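PDB 4MJ3: haloalkane dehalogenase from Mycobacterium rhodesiae, which catalyses the hydrolytic cleavage of carbon-halogen bonds in haloalkanes, releasing the corresponding alcohol and a halide ion, as an alpha/beta hydrolase-fold dehalogenase. Local coordinates for residues S57-Y62 with A78-G83; L34-L39 with D103-A108; V49-G54 with W64-L69; A176-N181 with E191-Y196; G182-T187 with L282-G287. One frame throughout, in Å; residues are numbered along the deposited sequence.

Interaction 1: residues S57-Y62 with A78-G83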
# COMPACT_ATOMS: atom_id res chain seq x y z
N SER A 57 0.00 -7.04 4.28
CA SER A 57 1.00 -7.54 3.31
C SER A 57 2.33 -6.82 3.52
O SER A 57 2.59 -6.26 4.59
CB SER A 57 0.46 -7.37 1.90
OG SER A 57 0.31 -6.01 1.56
N TRP A 58 3.22 -6.95 2.54
CA TRP A 58 4.44 -6.15 2.49
C TRP A 58 4.92 -6.11 1.05
O TRP A 58 4.17 -6.53 0.15
CB TRP A 58 5.51 -6.66 3.46
CG TRP A 58 6.03 -8.06 3.31
CD1 TRP A 58 5.37 -9.23 3.59
CD2 TRP A 58 7.38 -8.45 2.95
NE1 TRP A 58 6.22 -10.31 3.39
CE2 TRP A 58 7.44 -9.85 2.99
CE3 TRP A 58 8.54 -7.73 2.61
CZ2 TRP A 58 8.62 -10.55 2.72
CZ3 TRP A 58 9.70 -8.43 2.30
CH2 TRP A 58 9.74 -9.81 2.39
N SER A 59 6.13 -5.60 0.81
CA SER A 59 6.62 -5.39 -0.57
C SER A 59 6.73 -6.67 -1.40
O SER A 59 6.74 -6.62 -2.63
CB SER A 59 7.94 -4.64 -0.55
OG SER A 59 7.71 -3.31 -0.08
N TYR A 60 6.74 -7.82 -0.73
CA TYR A 60 6.63 -9.13 -1.37
C TYR A 60 5.45 -9.20 -2.35
O TYR A 60 5.54 -9.87 -3.38
CB TYR A 60 6.53 -10.24 -0.34
CG TYR A 60 6.75 -11.61 -0.89
CD1 TYR A 60 8.03 -12.04 -1.19
CD2 TYR A 60 5.69 -12.49 -1.13
CE1 TYR A 60 8.27 -13.31 -1.68
CE2 TYR A 60 5.92 -13.76 -1.62
CZ TYR A 60 7.21 -14.16 -1.92
OH TYR A 60 7.48 -15.42 -2.41
N LEU A 61 4.36 -8.52 -2.00
CA LEU A 61 3.17 -8.43 -2.86
C LEU A 61 3.43 -7.90 -4.27
O LEU A 61 2.70 -8.24 -5.20
CB LEU A 61 2.13 -7.54 -2.15
CG LEU A 61 0.78 -7.29 -2.84
CD1 LEU A 61 0.06 -8.61 -3.10
CD2 LEU A 61 -0.05 -6.38 -1.94
N TYR A 62 4.48 -7.08 -4.42
CA TYR A 62 4.82 -6.45 -5.69
C TYR A 62 5.84 -7.25 -6.51
O TYR A 62 6.29 -6.78 -7.57
CB TYR A 62 5.29 -5.01 -5.46
CG TYR A 62 4.13 -4.12 -5.18
CD1 TYR A 62 3.24 -3.79 -6.17
CD2 TYR A 62 3.89 -3.64 -3.89
CE1 TYR A 62 2.14 -2.99 -5.92
CE2 TYR A 62 2.81 -2.81 -3.63
CZ TYR A 62 1.92 -2.51 -4.65
OH TYR A 62 0.81 -1.69 -4.44
N ALA A 78 9.69 0.08 -3.69
CA ALA A 78 8.60 -0.44 -2.87
C ALA A 78 9.01 -0.31 -1.41
O ALA A 78 10.13 -0.69 -1.04
CB ALA A 78 8.33 -1.90 -3.21
N ILE A 79 8.12 0.23 -0.58
CA ILE A 79 8.50 0.51 0.81
C ILE A 79 7.57 -0.26 1.75
O ILE A 79 6.37 -0.22 1.57
CB ILE A 79 8.37 2.03 1.09
CG1 ILE A 79 9.27 2.83 0.14
CG2 ILE A 79 8.70 2.34 2.55
CD1 ILE A 79 9.13 4.33 0.26
N ASP A 80 8.14 -0.90 2.76
CA ASP A 80 7.35 -1.58 3.78
C ASP A 80 6.88 -0.62 4.87
O ASP A 80 7.67 0.07 5.51
CB ASP A 80 8.14 -2.70 4.46
CG ASP A 80 8.43 -3.89 3.55
OD1 ASP A 80 7.80 -4.05 2.46
OD2 ASP A 80 9.32 -4.69 3.94
N LEU A 81 5.58 -0.60 5.11
CA LEU A 81 5.00 0.20 6.19
C LEU A 81 5.58 -0.23 7.54
O LEU A 81 5.87 -1.39 7.75
CB LEU A 81 3.49 0.03 6.21
CG LEU A 81 2.70 0.55 5.00
CD1 LEU A 81 1.28 0.01 5.01
CD2 LEU A 81 2.70 2.05 4.99
N VAL A 82 5.67 0.73 8.46
CA VAL A 82 6.03 0.43 9.84
C VAL A 82 5.01 -0.58 10.34
O VAL A 82 3.81 -0.40 10.16
CB VAL A 82 6.04 1.72 10.69
CG1 VAL A 82 6.20 1.41 12.17
CG2 VAL A 82 7.17 2.65 10.23
N GLY A 83 5.49 -1.62 11.02
CA GLY A 83 4.62 -2.71 11.47
C GLY A 83 4.60 -3.91 10.53
O GLY A 83 4.01 -4.94 10.89

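Interaction 2: residues L34-L39 with D103-A108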
# COMPACT_ATOMS: atom_id res chain seq x y z
N LEU A 34 13.05 4.55 13.94
CA LEU A 34 12.58 3.28 13.39
C LEU A 34 13.25 3.03 12.05
O LEU A 34 13.40 3.97 11.26
CB LEU A 34 11.07 3.31 13.13
CG LEU A 34 10.15 3.62 14.29
CD1 LEU A 34 8.74 4.01 13.85
CD2 LEU A 34 10.07 2.43 15.21
N ARG A 35 13.61 1.79 11.78
CA ARG A 35 14.13 1.42 10.49
C ARG A 35 13.00 0.94 9.60
O ARG A 35 12.14 0.17 10.05
CB ARG A 35 15.19 0.33 10.62
CG ARG A 35 16.01 0.11 9.36
CD ARG A 35 17.10 -0.94 9.54
NE ARG A 35 16.54 -2.27 9.67
CZ ARG A 35 17.22 -3.41 9.57
NH1 ARG A 35 18.53 -3.39 9.34
NH2 ARG A 35 16.59 -4.57 9.67
N MSE A 36 13.01 1.39 8.34
CA MSE A 36 12.02 0.96 7.34
C MSE A 36 12.77 0.32 6.20
O MSE A 36 13.82 0.81 5.77
CB MSE A 36 11.18 2.13 6.85
CG MSE A 36 10.27 2.66 7.96
SE MSE A 36 9.27 4.27 7.45
CE MSE A 36 8.00 3.41 6.21
N HIS A 37 12.21 -0.78 5.72
CA HIS A 37 12.77 -1.52 4.62
C HIS A 37 12.17 -1.06 3.30
O HIS A 37 10.97 -0.77 3.22
CB HIS A 37 12.49 -3.00 4.81
CG HIS A 37 12.77 -3.84 3.60
ND1 HIS A 37 11.77 -4.42 2.85
CD2 HIS A 37 13.94 -4.23 3.03
CE1 HIS A 37 12.30 -5.12 1.87
NE2 HIS A 37 13.62 -5.01 1.94
N TYR A 38 12.99 -1.00 2.27
CA TYR A 38 12.50 -0.76 0.90
C TYR A 38 13.34 -1.50 -0.13
O TYR A 38 14.46 -1.94 0.17
CB TYR A 38 12.46 0.75 0.60
CG TYR A 38 13.80 1.43 0.40
CD1 TYR A 38 14.61 1.78 1.48
CD2 TYR A 38 14.27 1.72 -0.88
CE1 TYR A 38 15.84 2.40 1.29
CE2 TYR A 38 15.50 2.33 -1.08
CZ TYR A 38 16.28 2.68 -0.00
OH TYR A 38 17.47 3.32 -0.23
N LEU A 39 12.77 -1.63 -1.32
CA LEU A 39 13.44 -2.16 -2.50
C LEU A 39 13.62 -1.03 -3.49
O LEU A 39 12.75 -0.16 -3.60
CB LEU A 39 12.55 -3.19 -3.19
CG LEU A 39 12.02 -4.34 -2.35
CD1 LEU A 39 11.18 -5.25 -3.22
CD2 LEU A 39 13.18 -5.09 -1.70
N ASP A 103 3.08 10.14 8.40
CA ASP A 103 4.34 10.81 8.72
C ASP A 103 5.55 9.89 8.49
O ASP A 103 6.61 10.31 7.96
CB ASP A 103 4.34 11.35 10.15
CG ASP A 103 3.39 12.54 10.34
OD1 ASP A 103 3.01 13.17 9.34
OD2 ASP A 103 2.98 12.79 11.49
N TRP A 104 5.41 8.63 8.87
CA TRP A 104 6.49 7.66 8.66
C TRP A 104 6.76 7.42 7.18
O TRP A 104 7.91 7.45 6.73
CB TRP A 104 6.15 6.32 9.33
CG TRP A 104 6.22 6.32 10.82
CD1 TRP A 104 7.10 7.00 11.60
CD2 TRP A 104 5.38 5.56 11.70
NE1 TRP A 104 6.87 6.69 12.93
CE2 TRP A 104 5.83 5.81 13.02
CE3 TRP A 104 4.33 4.66 11.50
CZ2 TRP A 104 5.23 5.21 14.14
CZ3 TRP A 104 3.75 4.06 12.60
CH2 TRP A 104 4.18 4.36 13.91
N MSE A 105 5.71 7.25 6.39
CA MSE A 105 5.89 7.03 4.96
C MSE A 105 6.48 8.24 4.25
O MSE A 105 7.37 8.10 3.39
CB MSE A 105 4.57 6.60 4.32
CG MSE A 105 4.66 6.37 2.82
SE MSE A 105 6.04 5.04 2.31
CE MSE A 105 5.21 3.42 3.00
N TRP A 106 6.00 9.44 4.59
CA TRP A 106 6.56 10.65 4.01
C TRP A 106 8.03 10.77 4.36
O TRP A 106 8.84 11.06 3.49
CB TRP A 106 5.81 11.91 4.45
CG TRP A 106 6.31 13.11 3.76
CD1 TRP A 106 6.92 14.18 4.34
CD2 TRP A 106 6.30 13.38 2.35
NE1 TRP A 106 7.26 15.10 3.39
CE2 TRP A 106 6.89 14.64 2.16
CE3 TRP A 106 5.83 12.69 1.24
CZ2 TRP A 106 7.04 15.21 0.90
CZ3 TRP A 106 5.96 13.27 -0.02
CH2 TRP A 106 6.56 14.50 -0.18
N ALA A 107 8.38 10.50 5.62
CA ALA A 107 9.78 10.56 6.03
C ALA A 107 10.66 9.58 5.24
O ALA A 107 11.77 9.93 4.86
CB ALA A 107 9.91 10.31 7.51
N ALA A 108 10.14 8.38 4.98
CA ALA A 108 10.84 7.39 4.16
C ALA A 108 11.07 7.87 2.73
O ALA A 108 12.20 7.82 2.21
CB ALA A 108 10.09 6.08 4.14

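Interaction 3: residues V49-G54 with W64-L69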
# COMPACT_ATOMS: atom_id res chain seq x y z
N VAL A 49 8.62 4.64 -10.03
CA VAL A 49 7.30 4.09 -9.75
C VAL A 49 7.34 3.61 -8.30
O VAL A 49 8.11 2.71 -7.96
CB VAL A 49 6.98 2.92 -10.68
CG1 VAL A 49 5.60 2.36 -10.38
CG2 VAL A 49 7.11 3.37 -12.13
N LEU A 50 6.54 4.24 -7.46
CA LEU A 50 6.51 3.92 -6.03
C LEU A 50 5.36 2.99 -5.75
O LEU A 50 4.19 3.35 -5.98
CB LEU A 50 6.38 5.20 -5.20
CG LEU A 50 6.29 5.00 -3.69
CD1 LEU A 50 7.54 4.35 -3.14
CD2 LEU A 50 6.07 6.36 -3.06
N LEU A 51 5.68 1.81 -5.23
CA LEU A 51 4.72 0.73 -5.04
C LEU A 51 4.41 0.57 -3.56
O LEU A 51 5.27 0.16 -2.79
CB LEU A 51 5.30 -0.58 -5.57
CG LEU A 51 5.80 -0.56 -7.02
CD1 LEU A 51 6.66 -1.77 -7.32
CD2 LEU A 51 4.63 -0.48 -7.98
N LEU A 52 3.19 0.92 -3.16
CA LEU A 52 2.81 0.87 -1.76
C LEU A 52 1.79 -0.22 -1.48
O LEU A 52 0.76 -0.31 -2.15
CB LEU A 52 2.28 2.23 -1.28
CG LEU A 52 3.24 3.41 -1.40
CD1 LEU A 52 2.64 4.65 -0.72
CD2 LEU A 52 4.62 3.11 -0.84
N HIS A 53 2.13 -1.07 -0.51
CA HIS A 53 1.29 -2.17 -0.08
C HIS A 53 0.47 -1.72 1.11
O HIS A 53 0.72 -0.67 1.71
CB HIS A 53 2.17 -3.34 0.34
CG HIS A 53 2.79 -3.16 1.69
ND1 HIS A 53 2.14 -3.50 2.85
CD2 HIS A 53 3.95 -2.57 2.07
CE1 HIS A 53 2.88 -3.18 3.88
NE2 HIS A 53 3.99 -2.62 3.44
N GLY A 54 -0.51 -2.54 1.46
CA GLY A 54 -1.33 -2.28 2.62
C GLY A 54 -1.38 -3.44 3.59
O GLY A 54 -0.40 -4.15 3.81
N TRP A 64 5.77 -9.74 -8.59
CA TRP A 64 5.49 -10.02 -10.00
C TRP A 64 5.51 -8.75 -10.88
O TRP A 64 5.71 -8.84 -12.09
CB TRP A 64 4.14 -10.74 -10.18
CG TRP A 64 3.95 -11.93 -9.33
CD1 TRP A 64 2.98 -12.12 -8.40
CD2 TRP A 64 4.73 -13.13 -9.34
NE1 TRP A 64 3.10 -13.35 -7.81
CE2 TRP A 64 4.16 -14.00 -8.38
CE3 TRP A 64 5.84 -13.56 -10.07
CZ2 TRP A 64 4.68 -15.28 -8.12
CZ3 TRP A 64 6.36 -14.84 -9.80
CH2 TRP A 64 5.78 -15.67 -8.84
N MSE A 65 5.30 -7.59 -10.27
CA MSE A 65 5.23 -6.31 -10.98
C MSE A 65 6.59 -5.71 -11.20
O MSE A 65 6.84 -5.11 -12.25
CB MSE A 65 4.36 -5.34 -10.18
CG MSE A 65 2.95 -5.86 -10.24
SE MSE A 65 1.71 -4.57 -9.39
CE MSE A 65 1.96 -2.98 -10.46
N ILE A 66 7.49 -5.86 -10.23
CA ILE A 66 8.79 -5.23 -10.31
C ILE A 66 9.58 -5.56 -11.60
O ILE A 66 10.06 -4.64 -12.25
CB ILE A 66 9.62 -5.47 -9.02
CG1 ILE A 66 8.99 -4.72 -7.86
CG2 ILE A 66 11.07 -5.04 -9.23
CD1 ILE A 66 9.43 -5.20 -6.49
N PRO A 67 9.71 -6.85 -11.99
CA PRO A 67 10.47 -7.15 -13.20
C PRO A 67 9.91 -6.53 -14.47
O PRO A 67 10.67 -6.14 -15.34
CB PRO A 67 10.44 -8.68 -13.27
CG PRO A 67 10.23 -9.12 -11.87
CD PRO A 67 9.30 -8.09 -11.30
N VAL A 68 8.59 -6.42 -14.57
CA VAL A 68 7.93 -5.79 -15.72
C VAL A 68 8.29 -4.29 -15.79
O VAL A 68 8.65 -3.78 -16.84
CB VAL A 68 6.40 -5.94 -15.64
CG1 VAL A 68 5.71 -5.20 -16.78
CG2 VAL A 68 6.03 -7.42 -15.67
N LEU A 69 8.24 -3.63 -14.64
CA LEU A 69 8.55 -2.20 -14.57
C LEU A 69 10.02 -1.96 -14.92
O LEU A 69 10.34 -1.07 -15.69
CB LEU A 69 8.21 -1.67 -13.16
CG LEU A 69 6.74 -1.78 -12.76
CD1 LEU A 69 6.56 -1.44 -11.30
CD2 LEU A 69 5.84 -0.89 -13.62

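Interaction 4: residues A176-N181 with E191-Y196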
# COMPACT_ATOMS: atom_id res chain seq x y z
N ALA A 176 -1.49 -13.86 8.55
CA ALA A 176 -1.38 -12.85 7.49
C ALA A 176 -1.42 -13.49 6.09
O ALA A 176 -2.10 -13.00 5.19
CB ALA A 176 -0.11 -12.01 7.67
N GLY A 177 -0.70 -14.57 5.91
CA GLY A 177 -0.65 -15.25 4.62
C GLY A 177 -2.00 -15.80 4.18
O GLY A 177 -2.41 -15.61 3.04
N GLN A 178 -2.71 -16.43 5.10
CA GLN A 178 -4.05 -16.91 4.76
C GLN A 178 -5.04 -15.77 4.52
O GLN A 178 -6.01 -15.94 3.76
CB GLN A 178 -4.58 -17.90 5.79
CG GLN A 178 -3.98 -19.30 5.65
CD GLN A 178 -4.41 -20.04 4.39
OE1 GLN A 178 -5.32 -19.62 3.66
NE2 GLN A 178 -3.75 -21.17 4.11
N ILE A 179 -4.81 -14.60 5.14
CA ILE A 179 -5.64 -13.43 4.85
C ILE A 179 -5.42 -12.99 3.42
O ILE A 179 -6.38 -12.67 2.71
CB ILE A 179 -5.40 -12.29 5.87
CG1 ILE A 179 -6.00 -12.65 7.21
CG2 ILE A 179 -5.94 -10.94 5.36
CD1 ILE A 179 -5.44 -11.84 8.37
N VAL A 180 -4.16 -12.95 2.98
CA VAL A 180 -3.88 -12.56 1.60
C VAL A 180 -4.48 -13.58 0.64
O VAL A 180 -5.12 -13.21 -0.34
CB VAL A 180 -2.36 -12.40 1.34
CG1 VAL A 180 -2.09 -12.03 -0.12
CG2 VAL A 180 -1.78 -11.30 2.23
N ASN A 181 -4.32 -14.87 0.94
CA ASN A 181 -5.00 -15.91 0.16
C ASN A 181 -6.52 -15.72 0.11
O ASN A 181 -7.16 -15.89 -0.94
CB ASN A 181 -4.68 -17.29 0.71
CG ASN A 181 -5.21 -18.41 -0.17
OD1 ASN A 181 -5.02 -18.41 -1.38
ND2 ASN A 181 -5.91 -19.35 0.44
N GLU A 191 4.51 -21.85 0.15
CA GLU A 191 5.67 -20.96 0.26
C GLU A 191 5.31 -19.47 0.23
O GLU A 191 5.94 -18.65 0.91
CB GLU A 191 6.73 -21.29 -0.82
N THR A 192 4.28 -19.11 -0.56
CA THR A 192 3.81 -17.73 -0.63
C THR A 192 3.16 -17.33 0.69
O THR A 192 3.42 -16.26 1.23
CB THR A 192 2.85 -17.52 -1.82
OG1 THR A 192 3.59 -17.69 -3.04
CG2 THR A 192 2.25 -16.13 -1.82
N ILE A 193 2.31 -18.21 1.22
CA ILE A 193 1.69 -17.99 2.52
C ILE A 193 2.77 -17.76 3.57
O ILE A 193 2.68 -16.83 4.38
CB ILE A 193 0.75 -19.16 2.91
CG1 ILE A 193 -0.44 -19.14 1.91
CG2 ILE A 193 0.33 -19.08 4.38
CD1 ILE A 193 -1.52 -20.18 2.09
N ALA A 194 3.80 -18.58 3.54
CA ALA A 194 4.92 -18.48 4.48
C ALA A 194 5.66 -17.14 4.35
O ALA A 194 6.14 -16.59 5.34
CB ALA A 194 5.89 -19.63 4.29
N ALA A 195 5.75 -16.63 3.12
CA ALA A 195 6.42 -15.34 2.88
C ALA A 195 5.66 -14.21 3.53
O ALA A 195 6.25 -13.24 4.01
CB ALA A 195 6.60 -15.09 1.39
N TYR A 196 4.33 -14.31 3.56
CA TYR A 196 3.52 -13.31 4.22
C TYR A 196 3.49 -13.46 5.73
O TYR A 196 3.22 -12.48 6.45
CB TYR A 196 2.10 -13.31 3.65
CG TYR A 196 2.00 -12.67 2.29
CD1 TYR A 196 2.35 -11.34 2.10
CD2 TYR A 196 1.61 -13.41 1.17
CE1 TYR A 196 2.28 -10.76 0.86
CE2 TYR A 196 1.55 -12.83 -0.08
CZ TYR A 196 1.88 -11.51 -0.22
OH TYR A 196 1.81 -10.92 -1.47

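Interaction 5: residues G182-T187 with L282-G287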
# COMPACT_ATOMS: atom_id res chain seq x y z
N GLY A 182 -7.08 -15.31 1.25
CA GLY A 182 -8.50 -15.04 1.36
C GLY A 182 -8.99 -13.99 0.39
O GLY A 182 -10.11 -14.08 -0.10
N GLY A 183 -8.13 -13.01 0.10
CA GLY A 183 -8.47 -11.91 -0.78
C GLY A 183 -7.92 -12.02 -2.18
O GLY A 183 -7.83 -11.01 -2.90
N SER A 184 -7.51 -13.24 -2.56
CA SER A 184 -6.99 -13.53 -3.90
C SER A 184 -7.88 -14.61 -4.54
O SER A 184 -8.40 -15.50 -3.83
CB SER A 184 -5.55 -14.04 -3.81
OG SER A 184 -4.67 -13.13 -3.16
N LEU A 185 -8.09 -14.53 -5.85
CA LEU A 185 -8.78 -15.60 -6.58
C LEU A 185 -7.88 -16.80 -6.83
O LEU A 185 -8.35 -17.94 -6.86
CB LEU A 185 -9.30 -15.12 -7.92
CG LEU A 185 -10.30 -13.98 -7.91
CD1 LEU A 185 -10.83 -13.74 -9.32
CD2 LEU A 185 -11.45 -14.26 -6.95
N SER A 186 -6.59 -16.57 -6.99
CA SER A 186 -5.67 -17.68 -7.19
C SER A 186 -5.43 -18.38 -5.85
O SER A 186 -5.63 -17.79 -4.79
CB SER A 186 -4.37 -17.20 -7.85
OG SER A 186 -3.74 -16.23 -7.11
N THR A 187 -5.04 -19.65 -5.89
CA THR A 187 -4.65 -20.35 -4.67
C THR A 187 -3.18 -20.11 -4.42
O THR A 187 -2.33 -20.55 -5.21
CB THR A 187 -4.93 -21.86 -4.77
OG1 THR A 187 -6.32 -22.09 -4.98
CG2 THR A 187 -4.50 -22.56 -3.48
N LEU A 282 -4.86 -7.83 -6.01
CA LEU A 282 -4.81 -8.05 -7.45
C LEU A 282 -3.38 -8.27 -7.96
O LEU A 282 -3.20 -8.85 -9.03
CB LEU A 282 -5.49 -6.90 -8.20
CG LEU A 282 -4.76 -5.57 -8.41
CD1 LEU A 282 -5.60 -4.71 -9.35
CD2 LEU A 282 -4.53 -4.83 -7.09
N GLN A 283 -2.40 -7.82 -7.20
CA GLN A 283 -0.99 -8.00 -7.56
C GLN A 283 -0.59 -9.48 -7.50
O GLN A 283 0.36 -9.87 -8.18
CB GLN A 283 -0.06 -7.19 -6.65
CG GLN A 283 -0.48 -5.73 -6.46
CD GLN A 283 -1.29 -5.51 -5.19
OE1 GLN A 283 -2.16 -6.31 -4.84
NE2 GLN A 283 -1.02 -4.40 -4.50
N GLU A 284 -1.29 -10.28 -6.71
CA GLU A 284 -1.06 -11.73 -6.66
C GLU A 284 -1.70 -12.45 -7.82
O GLU A 284 -1.12 -13.40 -8.34
CB GLU A 284 -1.63 -12.37 -5.39
CG GLU A 284 -0.80 -12.18 -4.16
CD GLU A 284 0.56 -12.86 -4.19
OE1 GLU A 284 0.85 -13.78 -5.00
OE2 GLU A 284 1.39 -12.41 -3.39
N ASP A 285 -2.89 -12.04 -8.21
CA ASP A 285 -3.64 -12.70 -9.26
C ASP A 285 -3.22 -12.29 -10.66
O ASP A 285 -3.17 -13.12 -11.56
CB ASP A 285 -5.14 -12.39 -9.08
CG ASP A 285 -5.74 -13.06 -7.84
OD1 ASP A 285 -5.19 -14.08 -7.37
OD2 ASP A 285 -6.78 -12.57 -7.33
N LYS A 286 -2.96 -10.99 -10.84
CA LYS A 286 -2.74 -10.42 -12.17
C LYS A 286 -1.67 -9.31 -12.11
O LYS A 286 -1.82 -8.24 -12.71
CB LYS A 286 -4.06 -9.85 -12.72
CG LYS A 286 -5.18 -10.88 -12.95
CD LYS A 286 -4.85 -11.82 -14.11
CE LYS A 286 -5.88 -12.93 -14.23
NZ LYS A 286 -5.63 -13.71 -15.46
N GLY A 287 -0.57 -9.59 -11.43
CA GLY A 287 0.50 -8.62 -11.24
C GLY A 287 1.13 -8.15 -12.54
O GLY A 287 1.33 -6.95 -12.75

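Interaction 1: residues S57-Y62 with A78-G83
Two hydrogen bonds, both ending on Asp80 OD1, carry the polar part of this buried contact. Ser59 N donates to Asp80 OD1 over 2.8 Å with an N-H...O angle of 149°. The hydroxyl of the same residue closes the second bond, Ser59 OG to Asp80 OD1, at 2.6 Å. Both donors reach the oxygen from above the carboxylate plane. The hydroxyl gets there because OG lies anti to the carbonyl carbon, beside its own backbone N, so that one residue grips one oxygen twice. The 3-10 turn 59-62 is closed by Leu61 N to Trp58 O and Tyr62 N to Ser59 O; at its first residue the N-H is taken by the side chain of Asp80.

Van der Waals contact fills in the rest. Trp58 and Asp80 run side by side, with ring and carboxylate planes 76° apart. Trp58 CE3 comes to 3.4 Å from Asp80 OD2, while Asp80 OD1 sits in the plane of the indole at its edge. The indole nitrogen is bonded elsewhere, to Ala195 O. Ala78 CB, pointing at the loop, touches Ser59 OG at 3.5 Å.

Asp80 OD2 is bonded to His37 ND1 and Arg86 N, so each carboxylate oxygen accepts at least two hydrogen bonds. In this alpha/beta hydrolase core the buried carboxylate lies just past the C-terminal end of strand 75-79. Its surround would favour the ionised form, and the bonds, probably charge-assisted, tie the loop after strand 48-52 to that strand end.

Interaction 2: residues L34-L39 with D103-A108
Helix 98-112 packs here on one face of the central sheet of the alpha/beta hydrolase fold, crossing strand 33-41. The short segments run at a signed crossing angle of -63°, and their axes approach to 10.1 Å, a spacing filled by side chains from both elements.

Met36, built as selenomethionine, is the central piece. Its CB points at the helix, and CG lies anti to the carbonyl carbon. The chain stays extended through chi2 and then bends at chi3 (72°), laying the selenium and the terminal methyl along the helix surface. SE rests 3.5 Å from Trp104 O, a carbonyl already engaged by Ala108 N one turn on, and 3.9 Å from Ala108 CB. The bend brings Met36 CE to 4.0 Å from the same Ala108 CB, so the small alanine is touched by two successive atoms.

Leu34, two residues earlier on the same face of the strand, crosses the Trp104 side chain obliquely. A single methyl does the touching: Leu34 CD1 stands 3.2 Å above the indole plane, displaced toward the rim over the pyrrole nitrogen side, with Trp104 NE1 at 3.4 Å. That nitrogen is bonded to Ser28 O, which fixes the rotation of the ring beneath the leucine. Val82 touches Trp104 as well, and Ile79 of strand 75-79 packs on both Met36 and Met105.

Met105 starts out turned from the strand, but its chain folds back through chi2 and chi3. The result is a meeting of methyl tips, Met36 CE to Met105 CE at 4.3 Å.

Interaction 3: residues V49-G54 with W64-L69
Leu51 sets CG anti to its carbonyl carbon (chi1 -54°) and keeps chi2 extended (165°), which projects both of its methyls from strand 48-52 to the helix. Leu69, likewise pointing at its partner, has a similar chi1 (-62°), and the two leucines meet tip to tip. Leu69 CD1 fits against both ends of the fork: Leu51 CD2 is 4.0 Å from it, and Leu51 CD1 lies equally near.

One turn earlier, Ile66 enters obliquely. Its CG1 is 3.8 Å from Leu51 CD1, the closest approach of the contact. Met65, a selenomethionine, makes a looser touch on the other methyl of the fork, its CE 4.4 Å from Leu51 CD2. Val49, two residues back along the strand, crosses Leu69 at about a right angle, and Val49 CG1 meets Leu69 CD1 at 4.0 Å. Leu69 CD1 is thus the methyl that touches both strand residues. All these spacings are those of relaxed hydrocarbon packing.

The segments join the first strand and the helix of the beta-alpha-beta unit formed by strand 48-52, helix 66-71 and strand 75-79. Ala78 of strand 75-79 and Val120 of strand 117-121 touch Leu51 from the two neighbouring strands, while helix 282-300 meets Met65 through Gln283 and Leu290 and Val68 through Ala291. Helix 66-71 thus packs on the sheet with helix 282-300 as its neighbour.

Interaction 4: residues A176-N181 with E191-Y196
Tyr196 OH is held by one strong grip, a hydrogen bond to Glu284 OE2, an oxygen that is also salt-bridged to Arg63 NH1. With the hydroxyl so fixed, the phenol ring stands beside helix 176-182 and presents a face to it.

Val180 crosses that ring at about a right angle. Its CG2, anti to the carbonyl carbon, makes a CH-pi contact, 4.0 Å from the centroid of the Tyr196 ring and only 9° off the normal, hence over the centre. Its other methyl, CG1, reaches the hydroxyl end, 3.7 Å from Tyr196 CE2.

Gly177 provides the close crossing point, its CA 3.5 Å from Tyr196 CB and 3.7 Å from Ile193 O. A CB on Gly177 would fall about 2.4 Å from Ile193 O, so this spacing needs a residue without one. The helix axes consequently pass at 7.6 Å, with an angle of 122° between their directions.

At the outer side, the Ile193 and Gln178 side chains cross obliquely, with Ile193 CD1 a tight 3.2 Å from Gln178 NE2. Gln178 is bent at chi2, which lets its OE1 accept from Asn181 ND2 at 3.3 Å; Asn181 OD1 in turn takes Leu188 N.

In the chain, the helices to which this pair belongs come between strands 140-145 and 242-244, consistent with the helical cap that, in haloalkane dehalogenases, covers the alpha/beta core.

Interaction 5: residues G182-T187 with L282-G287
Asp285 leaves helix 282-300 with its CB turned to the loop 182-187 and its CG anti to the carbonyl carbon (chi1 -69°). CG arrives 3.4 Å from Leu185 N, with the carboxylate facing two successive backbone N-H groups. OD2 accepts from Leu185 N at 2.8 Å through its syn lone pair, in a nearly straight bond (163°); the same oxygen also bonds Gly279 N. OD1 is gripped twice by one residue. Ser186 N meets it from well above the carboxylate plane at 2.9 Å, and Ser186 OG comes in nearly along the C-O axis at 2.6 Å. The serine hydroxyl can do this because it sits between its own N and carbonyl carbon (chi1 59°). Four donors in all would favour a charged carboxylate.

Around it, Leu185 CB lies 3.6 Å from Asp285 OD2, and Ser184 OG, itself bonded to Val180 O, touches Glu284 CB at 3.8 Å.

A single acidic side chain thus ties the loop between helices 176-182 and 190-197 to the first turn of helix 282-300, consistent with a junction between the helical cap and the alpha/beta core, as in haloalkane dehalogenases.

Interactions 1, 2 and 3 are buried and built on one sheet: interaction 2 uses strand 33-41, interaction 3 strand 48-52, and interaction 1 strand 75-79 between them. Interactions 2 and 3 pack helices through hydrocarbon, with selenium joining in only in interaction 2, whereas interaction 1, at the strand ends, works through a buried carboxylate. Asp80 joins it to interaction 2 through His37. Interaction 4 is partly buried and mixes a CH-pi contact with close backbone packing; interaction 5, at the surface, again relies on a carboxylate. It uses the loop that follows helix 176-182 of interaction 4, and the two meet at Tyr196 and Glu284. Interactions 2 and 5 lie on opposite sides of the chain's centre.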